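Local coordinates for flavodoxin (Methanosarcina acetivorans C2A, PDB 5WID), which binds flavin mononucleotide and probably serves as an electron carrier, as flavodoxins generally do, at residues G54-T57 / M62-P65; L99-M104 / M109-P114; K2-Y7 / Y38-D43; T14-E19 / K125-C130. All coordinates share one frame; numbering follows the deposited sequence.

Overall arrangement
Chain order makes the logic of this flavodoxin fold easy to follow. Strand 2-8 opens interaction 3, whose second half, at 38-43, returns after helix 13-27 and strand 31-36. Before that loop closes, helix 13-27 opens interaction 4, which ends only at helix 124-143; the two contacts therefore cross. Interaction 3 closes before interaction 1 opens. Interactions 1 and 2 are short-range closures in series, the first between the end of strand 50-58 and the residues leading into helix 64-76, the second between helix 96-106 and strand 110-119; both fall within the long span of interaction 4. Interactions 1 and 4 share the flavin mononucleotide, and Met-62 packs on Ile-100 between interactions 1 and 2.

Interaction 1 of 4, residues G54-T57 / M62-P65; sequences GSST and MLLP. With FMN (flavin mononucleotide), chain D.
Leu-63 and Ser-56 meet beside the phosphate end of the flavin site: methyl CD1 of Leu-63 rests against the hydroxyl OG of Ser-56 at 3.6 Å and is equally near the carbonyl O of the same serine. No hydrogen bond joins 54-57 to 62-65, and the contact is one of van der Waals packing around serine oxygens. Ser-56 OG itself serves the cofactor, donating to phosphate oxygen O2P of the flavin mononucleotide over 2.7 Å; its chi1 of 48° turns OG to where it meets both O2P and Leu-63 CD1. Beside it, CG2 of Thr-57 lies 3.4 Å from flavin N3, bringing a methyl group to the isoalloxazine ring. One shell further back, Ser-55 OG donates to Ser-56 O over 2.8 Å, arriving in the carbonyl plane on a lone pair at a C=O...donor angle of 130°. Across the contact Ser-55 OG lies 3.8 Å from Met-62 CB and 3.6 Å from Leu-63 N, a buried amide without a hydrogen-bond partner in the model. With an alanine at Ser-55, the bond to Ser-56 O would be lost, and the turn carrying the phosphate-binding serine would probably be held less firmly. Thr-57 OG1, meanwhile, is hydrogen-bonded to Ala-96 N. A strand end that delivers serine and threonine to FMN, then returns into a helix, is characteristic of the cofactor site of the flavodoxin fold.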
loop_
_atom_site.group_PDB
_atom_site.type_symbol
_atom_site.label_atom_id
_atom_site.label_comp_id
_atom_site.label_asym_id
_atom_site.label_seq_id
_atom_site.Cartn_x
_atom_site.Cartn_y
_atom_site.Cartn_z
ATOM N N GLY A 54 1.308 2.785 -1.073
ATOM C CA GLY A 54 0.598 4.040 -0.918
ATOM C C GLY A 54 1.436 5.241 -1.308
ATOM O O GLY A 54 2.646 5.277 -1.099
ATOM N N SER A 55 0.761 6.236 -1.882
ATOM C CA SER A 55 1.392 7.506 -2.208
ATOM C C SER A 55 0.348 8.603 -2.160
ATOM O O SER A 55 -0.817 8.380 -2.503
ATOM C CB SER A 55 2.037 7.495 -3.604
ATOM O OG SER A 55 2.584 8.766 -3.922
ATOM N N SER A 56 0.785 9.807 -1.805
ATOM C CA SER A 56 -0.094 10.941 -2.009
ATOM C C SER A 56 -0.132 11.296 -3.495
ATOM O O SER A 56 0.606 10.737 -4.315
ATOM C CB SER A 56 0.352 12.135 -1.157
ATOM O OG SER A 56 1.750 12.362 -1.306
ATOM N N THR A 57 -1.045 12.200 -3.849
ATOM C CA THR A 57 -1.220 12.659 -5.222
ATOM C C THR A 57 -0.629 14.059 -5.327
ATOM O O THR A 57 -1.043 14.962 -4.596
ATOM C CB THR A 57 -2.700 12.683 -5.621
ATOM O OG1 THR A 57 -3.276 11.371 -5.522
ATOM C CG2 THR A 57 -2.868 13.217 -7.052
ATOM N N MET A 62 1.057 9.834 -8.870
ATOM C CA MET A 62 1.909 9.496 -7.735
ATOM C C MET A 62 3.238 10.222 -7.909
ATOM O O MET A 62 3.631 10.576 -9.028
ATOM C CB MET A 62 2.124 7.979 -7.629
ATOM C CG MET A 62 3.170 7.417 -8.596
ATOM S SD MET A 62 3.122 5.605 -8.628
ATOM C CE MET A 62 1.656 5.307 -9.605
ATOM N N LEU A 63 3.922 10.496 -6.802
ATOM C CA LEU A 63 5.170 11.239 -6.952
ATOM C C LEU A 63 6.208 10.388 -7.681
ATOM O O LEU A 63 6.180 9.154 -7.627
ATOM C CB LEU A 63 5.703 11.700 -5.597
ATOM C CG LEU A 63 5.022 12.963 -5.039
ATOM C CD1 LEU A 63 3.684 12.598 -4.384
ATOM C CD2 LEU A 63 5.921 13.673 -4.036
ATOM N N LEU A 64 7.106 11.063 -8.399
ATOM C CA LEU A 64 8.075 10.366 -9.244
ATOM C C LEU A 64 8.914 9.311 -8.516
ATOM O O LEU A 64 9.129 8.233 -9.100
ATOM C CB LEU A 64 8.976 11.400 -9.938
ATOM C CG LEU A 64 10.038 10.854 -10.896
ATOM C CD1 LEU A 64 9.390 9.997 -11.985
ATOM C CD2 LEU A 64 10.839 11.994 -11.515
ATOM N N PRO A 65 9.414 9.528 -7.291
ATOM C CA PRO A 65 10.146 8.437 -6.628
ATOM C C PRO A 65 9.315 7.179 -6.461
ATOM O O PRO A 65 9.861 6.076 -6.563
ATOM C CB PRO A 65 10.533 9.042 -5.270
ATOM C CG PRO A 65 10.640 10.529 -5.569
ATOM C CD PRO A 65 9.469 10.771 -6.495
HETATM N N1 FMN D . -3.977 16.457 -4.288
HETATM C C2 FMN D . -4.703 15.964 -5.346
HETATM O O2 FMN D . -5.710 15.283 -5.129
HETATM N N3 FMN D . -4.308 16.229 -6.647
HETATM C C4 FMN D . -3.185 16.969 -6.908
HETATM O O4 FMN D . -2.864 17.170 -8.089
HETATM C C4A FMN D . -2.453 17.481 -5.833
HETATM N N5 FMN D . -1.327 18.248 -6.049
HETATM C C5A FMN D . -0.614 18.750 -4.978
HETATM C C6 FMN D . 0.515 19.530 -5.226
HETATM C C7 FMN D . 1.245 20.040 -4.164
HETATM C C7M FMN D . 2.463 20.877 -4.457
HETATM C C8 FMN D . 0.846 19.788 -2.853
HETATM C C8M FMN D . 1.628 20.342 -1.695
HETATM C C9 FMN D . -0.289 19.009 -2.601
HETATM C C9A FMN D . -1.016 18.494 -3.669
HETATM N N10 FMN D . -2.140 17.715 -3.443
HETATM C C10 FMN D . -2.857 17.222 -4.519
HETATM C "C1'" FMN D . -2.611 17.439 -2.052
HETATM C "C2'" FMN D . -1.887 16.284 -1.362
HETATM O "O2'" FMN D . -2.064 15.048 -2.034
HETATM C "C3'" FMN D . -2.480 16.184 0.040
HETATM O "O3'" FMN D . -2.087 17.324 0.782
HETATM C "C4'" FMN D . -2.100 14.906 0.793
HETATM O "O4'" FMN D . -2.840 14.892 1.998
HETATM C "C5'" FMN D . -0.604 14.795 1.096
HETATM O "O5'" FMN D . -0.392 13.530 1.702
HETATM P P FMN D . 1.067 13.119 2.235
HETATM O O1P FMN D . 1.035 11.627 2.458
HETATM O O2P FMN D . 2.080 13.469 1.164
HETATM O O3P FMN D . 1.331 13.866 3.513
#

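Interaction 2 of 4, residues L99-M104 / M109-P114; sequences LIAEKM and MTVMDP
Methyl CG2 of Val-111 packs against CB of Met-104 at 3.6 Å, and the two side chains cross at about a right angle. With CG anti to its carbonyl carbon (chi1 -68°), Met-104 runs on past the valine, and its SD also comes within 4.2 Å of Val-111 CG2. The other valine branch, CG1, touches the methyl CB of Ala-101 at 4.1 Å, one turn earlier on the helix. Met-109 completes the apolar group by bringing its SD to 3.9 Å from Met-104 CG, the two thioether chains meeting obliquely. Around this centre, Met-104 also packs on Val-53 and Met-70, while Met-109 reaches Ile-51, linking the contact to strand 50-58 and helix 64-76. At the polar edge Met-109 N donates to Met-104 O over 3.0 Å, with an N-H...acceptor angle of 153° and the donor tilted 30° from the carbonyl plane. The helix and strand belong to the beta-alpha-beta unit formed by strand 83-90, helix 96-106 and strand 110-119. Chemically, the contact is mostly dispersion packing of thioether and methyl groups, whereas one backbone bond at its edge fixes the returning chain beside the helix's last turns.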
loop_
_atom_site.group_PDB
_atom_site.type_symbol
_atom_site.label_atom_id
_atom_site.label_comp_id
_atom_site.label_asym_id
_atom_site.label_seq_id
_atom_site.Cartn_x
_atom_site.Cartn_y
_atom_site.Cartn_z
ATOM N N LEU A 99 -3.877 4.905 -9.885
ATOM C CA LEU A 99 -2.752 4.594 -10.762
ATOM C C LEU A 99 -1.879 3.491 -10.184
ATOM O O LEU A 99 -1.362 2.649 -10.925
ATOM C CB LEU A 99 -1.932 5.861 -11.000
ATOM C CG LEU A 99 -2.756 6.915 -11.738
ATOM C CD1 LEU A 99 -2.013 8.256 -11.750
ATOM C CD2 LEU A 99 -3.072 6.450 -13.168
ATOM N N ILE A 100 -1.689 3.492 -8.865
ATOM C CA ILE A 100 -0.941 2.417 -8.218
ATOM C C ILE A 100 -1.631 1.082 -8.455
ATOM O O ILE A 100 -0.998 0.094 -8.839
ATOM C CB ILE A 100 -0.787 2.710 -6.712
ATOM C CG1 ILE A 100 0.151 3.907 -6.514
ATOM C CG2 ILE A 100 -0.308 1.449 -5.966
ATOM C CD1 ILE A 100 0.214 4.371 -5.072
ATOM N N ALA A 101 -2.943 1.032 -8.211
ATOM C CA ALA A 101 -3.696 -0.202 -8.427
ATOM C C ALA A 101 -3.577 -0.685 -9.865
ATOM O O ALA A 101 -3.396 -1.883 -10.113
ATOM C CB ALA A 101 -5.164 0.011 -8.064
ATOM N N GLU A 102 -3.696 0.233 -10.833
ATOM C CA GLU A 102 -3.595 -0.160 -12.236
ATOM C C GLU A 102 -2.219 -0.739 -12.548
ATOM O O GLU A 102 -2.108 -1.755 -13.245
ATOM C CB GLU A 102 -3.911 1.039 -13.135
ATOM C CG GLU A 102 -5.402 1.289 -13.284
ATOM C CD GLU A 102 -5.740 2.682 -13.802
ATOM O OE1 GLU A 102 -4.861 3.326 -14.418
ATOM O OE2 GLU A 102 -6.894 3.123 -13.598
ATOM N N LYS A 103 -1.157 -0.111 -12.030
ATOM C CA LYS A 103 0.190 -0.646 -12.211
ATOM C C LYS A 103 0.313 -2.044 -11.629
ATOM O O LYS A 103 0.891 -2.935 -12.260
ATOM C CB LYS A 103 1.210 0.265 -11.541
ATOM C CG LYS A 103 1.922 1.219 -12.448
ATOM C CD LYS A 103 3.105 1.840 -11.708
ATOM C CE LYS A 103 3.410 3.205 -12.277
ATOM N NZ LYS A 103 3.758 3.078 -13.700
ATOM N N MET A 104 -0.218 -2.251 -10.417
ATOM C CA MET A 104 -0.142 -3.570 -9.796
ATOM C C MET A 104 -0.841 -4.627 -10.642
ATOM O O MET A 104 -0.326 -5.741 -10.804
ATOM C CB MET A 104 -0.752 -3.533 -8.399
ATOM C CG MET A 104 0.050 -2.708 -7.423
ATOM S SD MET A 104 -0.808 -2.699 -5.834
ATOM C CE MET A 104 0.581 -2.755 -4.729
ATOM N N MET A 109 -0.433 -8.723 -10.251
ATOM C CA MET A 109 -0.941 -8.837 -8.890
ATOM C C MET A 109 -2.464 -8.852 -8.891
ATOM O O MET A 109 -3.110 -8.312 -9.796
ATOM C CB MET A 109 -0.445 -7.675 -8.021
ATOM C CG MET A 109 1.066 -7.568 -7.942
ATOM S SD MET A 109 1.622 -6.266 -6.826
ATOM C CE MET A 109 1.320 -7.034 -5.230
ATOM N N THR A 110 -3.039 -9.489 -7.871
ATOM C CA THR A 110 -4.475 -9.432 -7.624
ATOM C C THR A 110 -4.707 -8.369 -6.565
ATOM O O THR A 110 -4.385 -8.577 -5.388
ATOM C CB THR A 110 -5.032 -10.777 -7.172
ATOM O OG1 THR A 110 -4.761 -11.759 -8.175
ATOM C CG2 THR A 110 -6.541 -10.675 -6.955
ATOM N N VAL A 111 -5.263 -7.239 -6.991
ATOM C CA VAL A 111 -5.432 -6.073 -6.137
ATOM C C VAL A 111 -6.748 -6.206 -5.387
ATOM O O VAL A 111 -7.814 -6.365 -5.992
ATOM C CB VAL A 111 -5.394 -4.772 -6.954
ATOM C CG1 VAL A 111 -5.713 -3.572 -6.054
ATOM C CG2 VAL A 111 -4.043 -4.614 -7.606
ATOM N N MET A 112 -6.673 -6.138 -4.070
ATOM C CA MET A 112 -7.873 -6.199 -3.257
ATOM C C MET A 112 -8.704 -4.933 -3.385
ATOM O O MET A 112 -8.182 -3.831 -3.571
ATOM C CB MET A 112 -7.498 -6.391 -1.802
ATOM C CG MET A 112 -6.966 -7.742 -1.524
ATOM S SD MET A 112 -6.675 -7.859 0.212
ATOM C CE MET A 112 -8.195 -7.241 0.897
ATOM N N ASP A 113 -10.004 -5.105 -3.287
ATOM C CA ASP A 113 -10.847 -3.963 -2.971
ATOM C C ASP A 113 -10.916 -3.805 -1.456
ATOM O O ASP A 113 -10.888 -4.801 -0.720
ATOM C CB ASP A 113 -12.263 -4.163 -3.511
ATOM C CG ASP A 113 -12.324 -4.270 -5.018
ATOM O OD1 ASP A 113 -11.776 -3.396 -5.715
ATOM O OD2 ASP A 113 -12.958 -5.228 -5.505
ATOM N N PRO A 114 -11.024 -2.578 -0.938
ATOM C CA PRO A 114 -11.081 -1.327 -1.696
ATOM C C PRO A 114 -9.710 -0.720 -1.946
ATOM O O PRO A 114 -8.834 -0.816 -1.080
ATOM C CB PRO A 114 -11.884 -0.409 -0.774
ATOM C CG PRO A 114 -11.444 -0.840 0.596
ATOM C CD PRO A 114 -11.265 -2.352 0.502
#

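Interaction 3 of 4, residues K2-Y7 / Y38-D43; sequences KAIVVY and YDVKLD. With ACT (acetate ion), chain F.
Ile-4 meets Val-40 with an end twisted off the staggered positions: its chi2 of 146° goes with a close methyl contact, CD1 against CG2 of Val-40 at 3.5 Å, the two side chains meeting at a slant. Both torsions have a share in this, since chi1 of -177° sets CG1 anti to the backbone N and chi2 then swings CD1 to the valine. Val-40 uses its other methyl for the neighbouring position on the same face of the strand, CG1 lying 4.3 Å from CG1 of Val-6. Ile-4 and Val-6 alternate along strand 2-8 with Val-5, and both also pack on Leu-45 of helix 42-47, the helix that the loop leads into. No hydrogen bond joins 2-7 to 38-43, so side-chain packing carries the contact. At the far end of the strand segment, Tyr-7 OH donates to OXT of an acetate ion over 2.6 Å. That ion, probably from the crystallisation liquor, approaches the ring at its edge, near its plane. A phenylalanine here has no hydroxyl, and the acetate would probably lose this anchor and be held less firmly. A central parallel strand with helix 13-27 on one face and the 38-43 loop with its following helix on the other is typical of the three-layer alpha/beta/alpha architecture of the flavodoxin fold.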
loop_
_atom_site.group_PDB
_atom_site.type_symbol
_atom_site.label_atom_id
_atom_site.label_comp_id
_atom_site.label_asym_id
_atom_site.label_seq_id
_atom_site.Cartn_x
_atom_site.Cartn_y
_atom_site.Cartn_z
ATOM N N LYS A 2 3.533 -13.152 5.724
ATOM C CA LYS A 2 4.141 -11.834 5.862
ATOM C C LYS A 2 3.536 -10.849 4.873
ATOM O O LYS A 2 3.347 -11.170 3.697
ATOM C CB LYS A 2 5.658 -11.932 5.650
ATOM C CG LYS A 2 6.404 -10.616 5.705
ATOM C CD LYS A 2 6.218 -9.931 7.041
ATOM C CE LYS A 2 7.239 -8.826 7.220
ATOM N NZ LYS A 2 7.573 -8.194 5.915
ATOM N N ALA A 3 3.227 -9.650 5.360
ATOM C CA ALA A 3 2.767 -8.562 4.515
ATOM C C ALA A 3 3.717 -7.386 4.663
ATOM O O ALA A 3 4.377 -7.227 5.695
ATOM C CB ALA A 3 1.346 -8.115 4.880
ATOM N N ILE A 4 3.776 -6.550 3.635
ATOM C CA ILE A 4 4.577 -5.338 3.689
ATOM C C ILE A 4 3.708 -4.176 3.220
ATOM O O ILE A 4 2.953 -4.311 2.252
ATOM C CB ILE A 4 5.871 -5.479 2.859
ATOM C CG1 ILE A 4 6.748 -4.236 2.976
ATOM C CG2 ILE A 4 5.585 -5.778 1.404
ATOM C CD1 ILE A 4 8.231 -4.599 2.924
ATOM N N VAL A 5 3.756 -3.068 3.958
ATOM C CA VAL A 5 3.005 -1.854 3.632
ATOM C C VAL A 5 4.043 -0.781 3.318
ATOM O O VAL A 5 4.761 -0.328 4.219
ATOM C CB VAL A 5 2.082 -1.408 4.774
ATOM C CG1 VAL A 5 1.259 -0.188 4.332
ATOM C CG2 VAL A 5 1.175 -2.568 5.258
ATOM N N VAL A 6 4.143 -0.400 2.045
ATOM C CA VAL A 6 5.187 0.495 1.544
ATOM C C VAL A 6 4.533 1.814 1.168
ATOM O O VAL A 6 3.487 1.809 0.514
ATOM C CB VAL A 6 5.890 -0.102 0.308
ATOM C CG1 VAL A 6 7.006 0.849 -0.193
ATOM C CG2 VAL A 6 6.416 -1.494 0.601
ATOM N N TYR A 7 5.159 2.939 1.527
ATOM C CA TYR A 7 4.489 4.219 1.286
ATOM C C TYR A 7 5.484 5.321 0.932
ATOM O O TYR A 7 6.675 5.262 1.262
ATOM C CB TYR A 7 3.651 4.658 2.507
ATOM C CG TYR A 7 4.500 4.868 3.731
ATOM C CD1 TYR A 7 4.819 3.805 4.573
ATOM C CD2 TYR A 7 5.034 6.121 4.019
ATOM C CE1 TYR A 7 5.635 3.992 5.679
ATOM C CE2 TYR A 7 5.856 6.315 5.120
ATOM C CZ TYR A 7 6.152 5.245 5.946
ATOM O OH TYR A 7 6.963 5.425 7.049
ATOM N N TYR A 38 11.668 4.354 0.365
ATOM C CA TYR A 38 13.097 4.622 0.282
ATOM C C TYR A 38 13.913 3.569 1.018
ATOM O O TYR A 38 15.044 3.271 0.616
ATOM C CB TYR A 38 13.372 6.015 0.855
ATOM C CG TYR A 38 14.817 6.393 0.813
ATOM C CD1 TYR A 38 15.459 6.627 -0.400
ATOM C CD2 TYR A 38 15.555 6.500 1.985
ATOM C CE1 TYR A 38 16.801 6.964 -0.441
ATOM C CE2 TYR A 38 16.893 6.827 1.947
ATOM C CZ TYR A 38 17.509 7.058 0.740
ATOM O OH TYR A 38 18.844 7.393 0.728
ATOM N N ASP A 39 13.366 3.006 2.097
ATOM C CA ASP A 39 14.126 2.091 2.948
ATOM C C ASP A 39 13.889 0.621 2.635
ATOM O O ASP A 39 14.621 -0.229 3.154
ATOM C CB ASP A 39 13.794 2.326 4.428
ATOM C CG ASP A 39 14.220 3.702 4.909
ATOM O OD1 ASP A 39 15.326 4.144 4.536
ATOM O OD2 ASP A 39 13.441 4.324 5.648
ATOM N N VAL A 40 12.907 0.295 1.822
ATOM C CA VAL A 40 12.559 -1.111 1.649
ATOM C C VAL A 40 13.597 -1.792 0.759
ATOM O O VAL A 40 14.173 -1.187 -0.156
ATOM C CB VAL A 40 11.120 -1.237 1.099
ATOM C CG1 VAL A 40 11.045 -0.731 -0.298
ATOM C CG2 VAL A 40 10.631 -2.678 1.200
ATOM N N LYS A 41 13.872 -3.056 1.062
ATOM C CA LYS A 41 14.803 -3.869 0.296
ATOM C C LYS A 41 14.045 -4.747 -0.686
ATOM O O LYS A 41 12.935 -5.197 -0.404
ATOM C CB LYS A 41 15.633 -4.772 1.203
ATOM C CG LYS A 41 16.467 -4.058 2.237
ATOM C CD LYS A 41 17.111 -5.105 3.126
ATOM C CE LYS A 41 17.815 -4.476 4.291
ATOM N NZ LYS A 41 16.905 -4.357 5.468
ATOM N N LEU A 42 14.679 -5.021 -1.827
ATOM C CA LEU A 42 14.084 -5.925 -2.807
ATOM C C LEU A 42 13.692 -7.255 -2.172
ATOM O O LEU A 42 12.588 -7.763 -2.403
ATOM C CB LEU A 42 15.060 -6.146 -3.965
ATOM C CG LEU A 42 14.568 -7.076 -5.073
ATOM C CD1 LEU A 42 13.307 -6.512 -5.698
ATOM C CD2 LEU A 42 15.657 -7.305 -6.125
ATOM N N ASP A 43 14.582 -7.829 -1.355
ATOM C CA ASP A 43 14.282 -9.116 -0.725
ATOM C C ASP A 43 13.051 -9.050 0.166
ATOM O O ASP A 43 12.346 -10.055 0.317
ATOM C CB ASP A 43 15.471 -9.610 0.105
ATOM C CG ASP A 43 16.584 -10.179 -0.746
ATOM O OD1 ASP A 43 17.726 -10.245 -0.251
ATOM O OD2 ASP A 43 16.317 -10.572 -1.902
HETATM C C ACT F . 9.686 7.369 7.227
HETATM O O ACT F . 10.523 8.143 6.690
HETATM O OXT ACT F . 8.473 7.478 6.899
HETATM C CH3 ACT F . 10.117 6.365 8.234
#

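Interaction 4 of 4, residues T14-E19 / K125-C130; sequences TKAMAE and KDLQEC. With FMN (flavin mononucleotide), chain D.
Met-17 and Cys-130 bring together helices 13-27 and 124-143, which lie side by side in one helical layer of the flavodoxin alpha/beta/alpha sandwich. The local axes, at 53° between their N-to-C directions, come within 8.9 Å of each other. The van der Waals contacts fall into two groups. In the first, Cys-130 SG lies beside the bent Met-17 chain, 3.7 Å from its CB and 3.9 Å from its terminal CE; chi3 of 68° bends the chain so that CE also comes near Cys-130 SG. Met-17 also packs on Leu-116 and Phe-87, so the pair sits over the sheet. In the second, Leu-127 sends one branch across the outer side of the interface: its CD2 approaches Ala-16 O at 3.5 Å and the methyl CB of the same alanine at 4.3 Å. The polar contacts of Thr-14 serve the cofactor. At the start of the first helix, Thr-14 N donates to phosphate oxygen O1P of the flavin mononucleotide with an N-H...acceptor angle of 162°. This places the phosphate by the helix N terminus, where the helix dipole would probably help to stabilise its negative charge. Thr-14 OG1 is hydrogen-bonded to Ser-89 N, which helps fix its rotation. The same threonine grips the phosphate a second time, its side-chain OG1 donating to FMN O1P over 2.7 Å.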
loop_
_atom_site.group_PDB
_atom_site.type_symbol
_atom_site.label_atom_id
_atom_site.label_comp_id
_atom_site.label_asym_id
_atom_site.label_seq_id
_atom_site.Cartn_x
_atom_site.Cartn_y
_atom_site.Cartn_z
ATOM N N THR A 14 -0.252 10.013 4.208
ATOM C CA THR A 14 -0.180 8.637 3.716
ATOM C C THR A 14 0.590 7.745 4.679
ATOM O O THR A 14 0.270 6.557 4.820
ATOM C CB THR A 14 0.448 8.622 2.316
ATOM O OG1 THR A 14 -0.321 9.500 1.474
ATOM C CG2 THR A 14 0.478 7.209 1.695
ATOM N N LYS A 15 1.593 8.298 5.361
ATOM C CA LYS A 15 2.288 7.518 6.381
ATOM C C LYS A 15 1.332 7.102 7.494
ATOM O O LYS A 15 1.348 5.947 7.939
ATOM C CB LYS A 15 3.459 8.320 6.957
ATOM C CG LYS A 15 4.219 7.610 8.097
ATOM C CD LYS A 15 5.434 8.454 8.555
ATOM C CE LYS A 15 6.274 7.709 9.591
ATOM N NZ LYS A 15 5.495 7.517 10.847
ATOM N N ALA A 16 0.492 8.031 7.957
ATOM C CA ALA A 16 -0.485 7.694 8.987
ATOM C C ALA A 16 -1.420 6.589 8.510
ATOM O O ALA A 16 -1.759 5.679 9.277
ATOM C CB ALA A 16 -1.280 8.943 9.381
ATOM N N MET A 17 -1.854 6.655 7.250
ATOM C CA MET A 17 -2.690 5.592 6.694
ATOM C C MET A 17 -1.959 4.261 6.729
ATOM O O MET A 17 -2.523 3.236 7.126
ATOM C CB MET A 17 -3.084 5.921 5.250
ATOM C CG MET A 17 -3.973 7.144 5.131
ATOM S SD MET A 17 -4.362 7.497 3.402
ATOM C CE MET A 17 -5.406 6.096 2.948
ATOM N N ALA A 18 -0.696 4.273 6.300
ATOM C CA ALA A 18 0.096 3.047 6.215
ATOM C C ALA A 18 0.246 2.392 7.576
ATOM O O ALA A 18 0.147 1.164 7.704
ATOM C CB ALA A 18 1.475 3.362 5.623
ATOM N N GLU A 19 0.500 3.193 8.611
ATOM C CA GLU A 19 0.671 2.621 9.939
ATOM C C GLU A 19 -0.616 2.011 10.455
ATOM O O GLU A 19 -0.580 0.976 11.138
ATOM C CB GLU A 19 1.196 3.691 10.890
ATOM C CG GLU A 19 2.617 4.041 10.490
ATOM C CD GLU A 19 3.172 5.264 11.148
ATOM O OE1 GLU A 19 2.412 5.997 11.810
ATOM O OE2 GLU A 19 4.392 5.483 10.990
ATOM N N LYS A 125 -11.772 8.217 12.466
ATOM C CA LYS A 125 -12.627 7.288 11.729
ATOM C C LYS A 125 -11.989 6.893 10.401
ATOM O O LYS A 125 -12.107 5.737 9.977
ATOM C CB LYS A 125 -14.026 7.879 11.507
ATOM C CG LYS A 125 -15.067 6.851 10.987
ATOM C CD LYS A 125 -16.503 7.373 11.102
ATOM C CE LYS A 125 -16.835 8.404 10.015
ATOM N NZ LYS A 125 -16.886 7.808 8.634
ATOM N N ASP A 126 -11.295 7.830 9.737
ATOM C CA ASP A 126 -10.522 7.477 8.542
ATOM C C ASP A 126 -9.484 6.406 8.847
ATOM O O ASP A 126 -9.264 5.494 8.041
ATOM C CB ASP A 126 -9.797 8.701 7.973
ATOM C CG ASP A 126 -10.730 9.745 7.391
ATOM O OD1 ASP A 126 -11.834 9.395 6.916
ATOM O OD2 ASP A 126 -10.321 10.929 7.397
ATOM N N LEU A 127 -8.799 6.524 9.987
ATOM C CA LEU A 127 -7.788 5.535 10.324
ATOM C C LEU A 127 -8.420 4.178 10.625
ATOM O O LEU A 127 -7.775 3.147 10.430
ATOM C CB LEU A 127 -6.946 6.027 11.502
ATOM C CG LEU A 127 -6.078 7.245 11.144
ATOM C CD1 LEU A 127 -5.479 7.894 12.395
ATOM C CD2 LEU A 127 -4.985 6.866 10.145
ATOM N N GLN A 128 -9.668 4.158 11.094
ATOM C CA GLN A 128 -10.373 2.887 11.244
ATOM C C GLN A 128 -10.636 2.247 9.884
ATOM O O GLN A 128 -10.558 1.020 9.744
ATOM C CB GLN A 128 -11.683 3.094 12.013
ATOM C CG GLN A 128 -11.501 3.353 13.507
ATOM C CD GLN A 128 -10.729 2.239 14.208
ATOM O OE1 GLN A 128 -11.063 1.059 14.082
ATOM N NE2 GLN A 128 -9.692 2.614 14.951
ATOM N N GLU A 129 -10.941 3.057 8.861
ATOM C CA GLU A 129 -11.030 2.507 7.505
ATOM C C GLU A 129 -9.723 1.843 7.107
ATOM O O GLU A 129 -9.723 0.767 6.497
ATOM C CB GLU A 129 -11.356 3.594 6.475
ATOM C CG GLU A 129 -12.561 4.421 6.779
ATOM C CD GLU A 129 -13.844 3.760 6.338
ATOM O OE1 GLU A 129 -13.784 2.651 5.748
ATOM O OE2 GLU A 129 -14.907 4.360 6.583
ATOM N N CYS A 130 -8.600 2.506 7.406
ATOM C CA CYS A 130 -7.286 1.960 7.096
ATOM C C CYS A 130 -7.052 0.651 7.833
ATOM O O CYS A 130 -6.586 -0.332 7.245
ATOM C CB CYS A 130 -6.205 2.982 7.459
ATOM S SG CYS A 130 -6.288 4.486 6.437
HETATM N N1 FMN D . -3.977 16.457 -4.288
HETATM C C2 FMN D . -4.703 15.964 -5.346
HETATM O O2 FMN D . -5.710 15.283 -5.129
HETATM N N3 FMN D . -4.308 16.229 -6.647
HETATM C C4 FMN D . -3.185 16.969 -6.908
HETATM O O4 FMN D . -2.864 17.170 -8.089
HETATM C C4A FMN D . -2.453 17.481 -5.833
HETATM N N5 FMN D . -1.327 18.248 -6.049
HETATM C C5A FMN D . -0.614 18.750 -4.978
HETATM C C6 FMN D . 0.515 19.530 -5.226
HETATM C C7 FMN D . 1.245 20.040 -4.164
HETATM C C7M FMN D . 2.463 20.877 -4.457
HETATM C C8 FMN D . 0.846 19.788 -2.853
HETATM C C8M FMN D . 1.628 20.342 -1.695
HETATM C C9 FMN D . -0.289 19.009 -2.601
HETATM C C9A FMN D . -1.016 18.494 -3.669
HETATM N N10 FMN D . -2.140 17.715 -3.443
HETATM C C10 FMN D . -2.857 17.222 -4.519
HETATM C "C1'" FMN D . -2.611 17.439 -2.052
HETATM C "C2'" FMN D . -1.887 16.284 -1.362
HETATM O "O2'" FMN D . -2.064 15.048 -2.034
HETATM C "C3'" FMN D . -2.480 16.184 0.040
HETATM O "O3'" FMN D . -2.087 17.324 0.782
HETATM C "C4'" FMN D . -2.100 14.906 0.793
HETATM O "O4'" FMN D . -2.840 14.892 1.998
HETATM C "C5'" FMN D . -0.604 14.795 1.096
HETATM O "O5'" FMN D . -0.392 13.530 1.702
HETATM P P FMN D . 1.067 13.119 2.235
HETATM O O1P FMN D . 1.035 11.627 2.458
HETATM O O2P FMN D . 2.080 13.469 1.164
HETATM O O3P FMN D . 1.331 13.866 3.513
#